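Long-range contact in soluble lytic murein transglycosylase (Pseudomonas aeruginosa, PDB 5OHU), which probably cleaves the glycan strands of cell-wall peptidoglycan as a lytic transglycosylase, in both exolytic and endolytic fashion: residues R57-L65 against R411-R419. Sequence-based numbering, arbitrary orientation.
Sequences RDYPLEPYL and RRAMEFFNR
Pro60 packs on Arg412 with their CA atoms 5.1 Å apart, where the type I beta turn Tyr59-Glu62, leading into helix 62-72, meets one side of helix 408-418. The Arg412 chain passes Pro60, its CG 3.1 Å from Pro60 O, and its CD reaches the edge of the Tyr64 ring. Leu61 fills the middle of the contact. Leu61 CD2 lies over the centre of the Phe416 ring, 3.6 Å from the centroid, a CH-pi contact almost along the ring normal. Leu61 CD1 touches Arg419 CD, and its CG rests on Glu415 CG. Phe416 turns an edge to the face of Tyr64. The planes stand at 80°, a T-shaped pair.

With CG anti to the backbone N (chi1 -172°), Tyr59 brings its hydroxyl to the helix. Tyr59 OH lies 3.2 Å from Glu415 CG; its weak bond to Glu415 OE2 is longer, 3.4 Å. One water donates to Pro60 O and accepts from Arg412 NH1. Arg412 also forms salt bridges to Glu428 and Asp91. Tyr64 OH is hydrogen-bonded to Glu428, and Arg419 forms salt bridges to Asp35 and Glu421.

The contact joins the N-terminal part of the chain to the L domain, consistent with closing the ring of helices seen in Slt70-like enzymes. Its centre is apolar and aromatic. The direct polar link is weak, so Arg412-Asp91, Arg419-Asp35 and Tyr64-Glu428 probably tie the two sides together.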
loop_
_atom_site.group_PDB
_atom_site.type_symbol
_atom_site.label_atom_id
_atom_site.label_comp_id
_atom_site.label_asym_id
_atom_site.label_seq_id
_atom_site.Cartn_x
_atom_site.Cartn_y
_atom_site.Cartn_z
ATOM N N ARG A 57 -36.594 -12.417 10.726
ATOM C CA ARG A 57 -36.270 -10.996 10.794
ATOM C C ARG A 57 -35.291 -10.686 11.928
ATOM O O ARG A 57 -34.782 -9.561 12.010
ATOM C CB ARG A 57 -37.562 -10.161 10.901
ATOM C CG ARG A 57 -37.337 -8.632 10.864
ATOM C CD ARG A 57 -38.175 -7.884 9.822
ATOM N NE ARG A 57 -39.584 -8.285 9.804
ATOM C CZ ARG A 57 -40.337 -8.371 8.709
ATOM N NH1 ARG A 57 -41.618 -8.744 8.821
ATOM N NH2 ARG A 57 -39.799 -8.086 7.521
ATOM N N ASP A 58 -34.979 -11.663 12.779
ATOM C CA ASP A 58 -33.990 -11.461 13.827
ATOM C C ASP A 58 -32.664 -12.159 13.566
ATOM O O ASP A 58 -31.656 -11.765 14.161
ATOM C CB ASP A 58 -34.541 -11.916 15.187
ATOM C CG ASP A 58 -35.297 -10.810 15.904
ATOM O OD1 ASP A 58 -35.384 -9.691 15.352
ATOM O OD2 ASP A 58 -35.796 -11.053 17.021
ATOM N N TYR A 59 -32.634 -13.165 12.696
ATOM C CA TYR A 59 -31.374 -13.818 12.356
ATOM C C TYR A 59 -30.472 -12.839 11.604
ATOM O O TYR A 59 -30.926 -12.194 10.648
ATOM C CB TYR A 59 -31.633 -15.065 11.519
ATOM C CG TYR A 59 -30.415 -15.930 11.273
ATOM C CD1 TYR A 59 -29.753 -16.553 12.324
ATOM C CD2 TYR A 59 -29.939 -16.142 9.986
ATOM C CE1 TYR A 59 -28.637 -17.354 12.097
ATOM C CE2 TYR A 59 -28.834 -16.940 9.751
ATOM C CZ TYR A 59 -28.186 -17.545 10.810
ATOM O OH TYR A 59 -27.089 -18.336 10.571
ATOM N N PRO A 60 -29.207 -12.690 12.010
ATOM C CA PRO A 60 -28.378 -11.606 11.456
ATOM C C PRO A 60 -28.036 -11.755 9.982
ATOM O O PRO A 60 -27.856 -10.733 9.310
ATOM C CB PRO A 60 -27.118 -11.650 12.333
ATOM C CG PRO A 60 -27.585 -12.243 13.618
ATOM C CD PRO A 60 -28.618 -13.267 13.231
ATOM N N LEU A 61 -27.924 -12.974 9.456
ATOM C CA LEU A 61 -27.563 -13.156 8.053
ATOM C C LEU A 61 -28.731 -12.963 7.083
ATOM O O LEU A 61 -28.513 -12.963 5.865
ATOM C CB LEU A 61 -26.957 -14.546 7.854
ATOM C CG LEU A 61 -25.716 -14.865 8.690
ATOM C CD1 LEU A 61 -25.080 -16.134 8.171
ATOM C CD2 LEU A 61 -24.717 -13.697 8.657
ATOM N N GLU A 62 -29.952 -12.798 7.586
ATOM C CA GLU A 62 -31.118 -12.682 6.714
ATOM C C GLU A 62 -30.981 -11.609 5.643
ATOM O O GLU A 62 -31.431 -11.854 4.509
ATOM C CB GLU A 62 -32.380 -12.430 7.557
ATOM C CG GLU A 62 -33.637 -12.123 6.746
ATOM C CD GLU A 62 -34.237 -13.349 6.060
ATOM O OE1 GLU A 62 -33.548 -14.388 5.944
ATOM O OE2 GLU A 62 -35.408 -13.268 5.632
ATOM N N PRO A 63 -30.395 -10.437 5.905
ATOM C CA PRO A 63 -30.243 -9.456 4.825
ATOM C C PRO A 63 -29.461 -9.974 3.628
ATOM O O PRO A 63 -29.615 -9.415 2.533
ATOM C CB PRO A 63 -29.522 -8.291 5.509
ATOM C CG PRO A 63 -29.948 -8.383 6.919
ATOM C CD PRO A 63 -30.067 -9.844 7.217
ATOM N N TYR A 64 -28.628 -11.010 3.796
ATOM C CA TYR A 64 -27.904 -11.569 2.657
ATOM C C TYR A 64 -28.844 -12.297 1.696
ATOM O O TYR A 64 -28.686 -12.202 0.476
ATOM C CB TYR A 64 -26.788 -12.496 3.140
ATOM C CG TYR A 64 -25.505 -11.757 3.486
ATOM C CD1 TYR A 64 -25.455 -10.891 4.564
ATOM C CD2 TYR A 64 -24.356 -11.924 2.729
ATOM C CE1 TYR A 64 -24.305 -10.208 4.881
ATOM C CE2 TYR A 64 -23.182 -11.241 3.038
ATOM C CZ TYR A 64 -23.169 -10.385 4.124
ATOM O OH TYR A 64 -22.037 -9.692 4.472
ATOM N N LEU A 65 -29.832 -13.020 2.219
ATOM C CA LEU A 65 -30.798 -13.667 1.334
ATOM C C LEU A 65 -31.690 -12.636 0.660
ATOM O O LEU A 65 -31.913 -12.693 -0.554
ATOM C CB LEU A 65 -31.640 -14.679 2.103
ATOM C CG LEU A 65 -30.852 -15.799 2.788
ATOM C CD1 LEU A 65 -31.814 -16.782 3.468
ATOM C CD2 LEU A 65 -29.949 -16.521 1.794
ATOM N N ARG A 411 -22.555 -8.858 14.709
ATOM C CA ARG A 411 -23.374 -10.058 14.812
ATOM C C ARG A 411 -23.329 -10.865 13.522
ATOM O O ARG A 411 -23.189 -12.092 13.553
ATOM C CB ARG A 411 -24.806 -9.669 15.164
ATOM C CG ARG A 411 -24.949 -9.109 16.569
ATOM C CD ARG A 411 -25.948 -7.968 16.613
ATOM N NE ARG A 411 -27.325 -8.447 16.534
ATOM C CZ ARG A 411 -28.131 -8.596 17.581
ATOM N NH1 ARG A 411 -27.705 -8.294 18.803
ATOM N NH2 ARG A 411 -29.366 -9.042 17.404
ATOM N N ARG A 412 -23.427 -10.190 12.376
ATOM C CA ARG A 412 -23.292 -10.892 11.108
ATOM C C ARG A 412 -21.923 -11.554 10.998
ATOM O O ARG A 412 -21.816 -12.705 10.560
ATOM C CB ARG A 412 -23.537 -9.929 9.941
ATOM C CG ARG A 412 -25.011 -9.489 9.791
ATOM C CD ARG A 412 -25.336 -8.911 8.394
ATOM N NE ARG A 412 -24.448 -7.818 7.998
ATOM C CZ ARG A 412 -24.661 -6.536 8.287
ATOM N NH1 ARG A 412 -25.742 -6.176 8.974
ATOM N NH2 ARG A 412 -23.793 -5.605 7.892
ATOM N N ALA A 413 -20.864 -10.851 11.415
ATOM C CA ALA A 413 -19.523 -11.428 11.355
ATOM C C ALA A 413 -19.385 -12.606 12.318
ATOM O O ALA A 413 -18.789 -13.637 11.969
ATOM C CB ALA A 413 -18.474 -10.356 11.654
ATOM N N MET A 414 -19.932 -12.474 13.531
ATOM C CA MET A 414 -19.929 -13.587 14.477
ATOM C C MET A 414 -20.564 -14.827 13.864
ATOM O O MET A 414 -19.974 -15.912 13.868
ATOM C CB MET A 414 -20.680 -13.204 15.753
ATOM C CG MET A 414 -20.040 -12.121 16.591
ATOM S SD MET A 414 -18.482 -12.666 17.289
ATOM C CE MET A 414 -18.128 -11.324 18.425
ATOM N N GLU A 415 -21.777 -14.682 13.333
ATOM C CA GLU A 415 -22.492 -15.837 12.803
ATOM C C GLU A 415 -21.767 -16.434 11.607
ATOM O O GLU A 415 -21.682 -17.658 11.481
ATOM C CB GLU A 415 -23.918 -15.449 12.425
ATOM C CG GLU A 415 -24.767 -16.632 12.034
ATOM C CD GLU A 415 -24.840 -17.660 13.140
ATOM O OE1 GLU A 415 -25.044 -17.259 14.307
ATOM O OE2 GLU A 415 -24.678 -18.864 12.842
ATOM N N PHE A 416 -21.244 -15.586 10.718
ATOM C CA PHE A 416 -20.409 -16.076 9.623
ATOM C C PHE A 416 -19.275 -16.935 10.156
ATOM O O PHE A 416 -18.984 -18.011 9.622
ATOM C CB PHE A 416 -19.840 -14.900 8.826
ATOM C CG PHE A 416 -20.756 -14.382 7.761
ATOM C CD1 PHE A 416 -21.469 -15.254 6.956
ATOM C CD2 PHE A 416 -20.909 -13.020 7.571
ATOM C CE1 PHE A 416 -22.312 -14.775 5.976
ATOM C CE2 PHE A 416 -21.754 -12.531 6.596
ATOM C CZ PHE A 416 -22.456 -13.408 5.797
ATOM N N PHE A 417 -18.625 -16.461 11.221
ATOM C CA PHE A 417 -17.480 -17.159 11.794
ATOM C C PHE A 417 -17.871 -18.546 12.300
ATOM O O PHE A 417 -17.249 -19.550 11.934
ATOM C CB PHE A 417 -16.888 -16.309 12.920
ATOM C CG PHE A 417 -15.613 -16.854 13.496
ATOM C CD1 PHE A 417 -14.384 -16.530 12.933
ATOM C CD2 PHE A 417 -15.638 -17.672 14.616
ATOM C CE1 PHE A 417 -13.206 -17.026 13.469
ATOM C CE2 PHE A 417 -14.466 -18.166 15.153
ATOM C CZ PHE A 417 -13.247 -17.843 14.579
ATOM N N ASN A 418 -18.905 -18.616 13.146
ATOM C CA ASN A 418 -19.324 -19.896 13.715
ATOM C C ASN A 418 -19.680 -20.900 12.629
ATOM O O ASN A 418 -19.368 -22.090 12.746
ATOM C CB ASN A 418 -20.513 -19.692 14.651
ATOM C CG ASN A 418 -20.211 -18.717 15.773
ATOM O OD1 ASN A 418 -19.054 -18.549 16.175
ATOM N ND2 ASN A 418 -21.255 -18.068 16.289
ATOM N N ARG A 419 -20.330 -20.440 11.562
ATOM C CA ARG A 419 -20.673 -21.316 10.453
ATOM C C ARG A 419 -19.478 -21.661 9.573
ATOM O O ARG A 419 -19.619 -22.477 8.657
ATOM C CB ARG A 419 -21.762 -20.670 9.602
ATOM C CG ARG A 419 -22.987 -20.230 10.367
ATOM C CD ARG A 419 -23.849 -19.367 9.465
ATOM N NE ARG A 419 -23.805 -19.853 8.087
ATOM C CZ ARG A 419 -24.735 -20.631 7.541
ATOM N NH1 ARG A 419 -24.614 -21.039 6.281
ATOM N NH2 ARG A 419 -25.790 -20.999 8.255
HETATM O O HOH W 1 -27.947 -8.267 10.055
#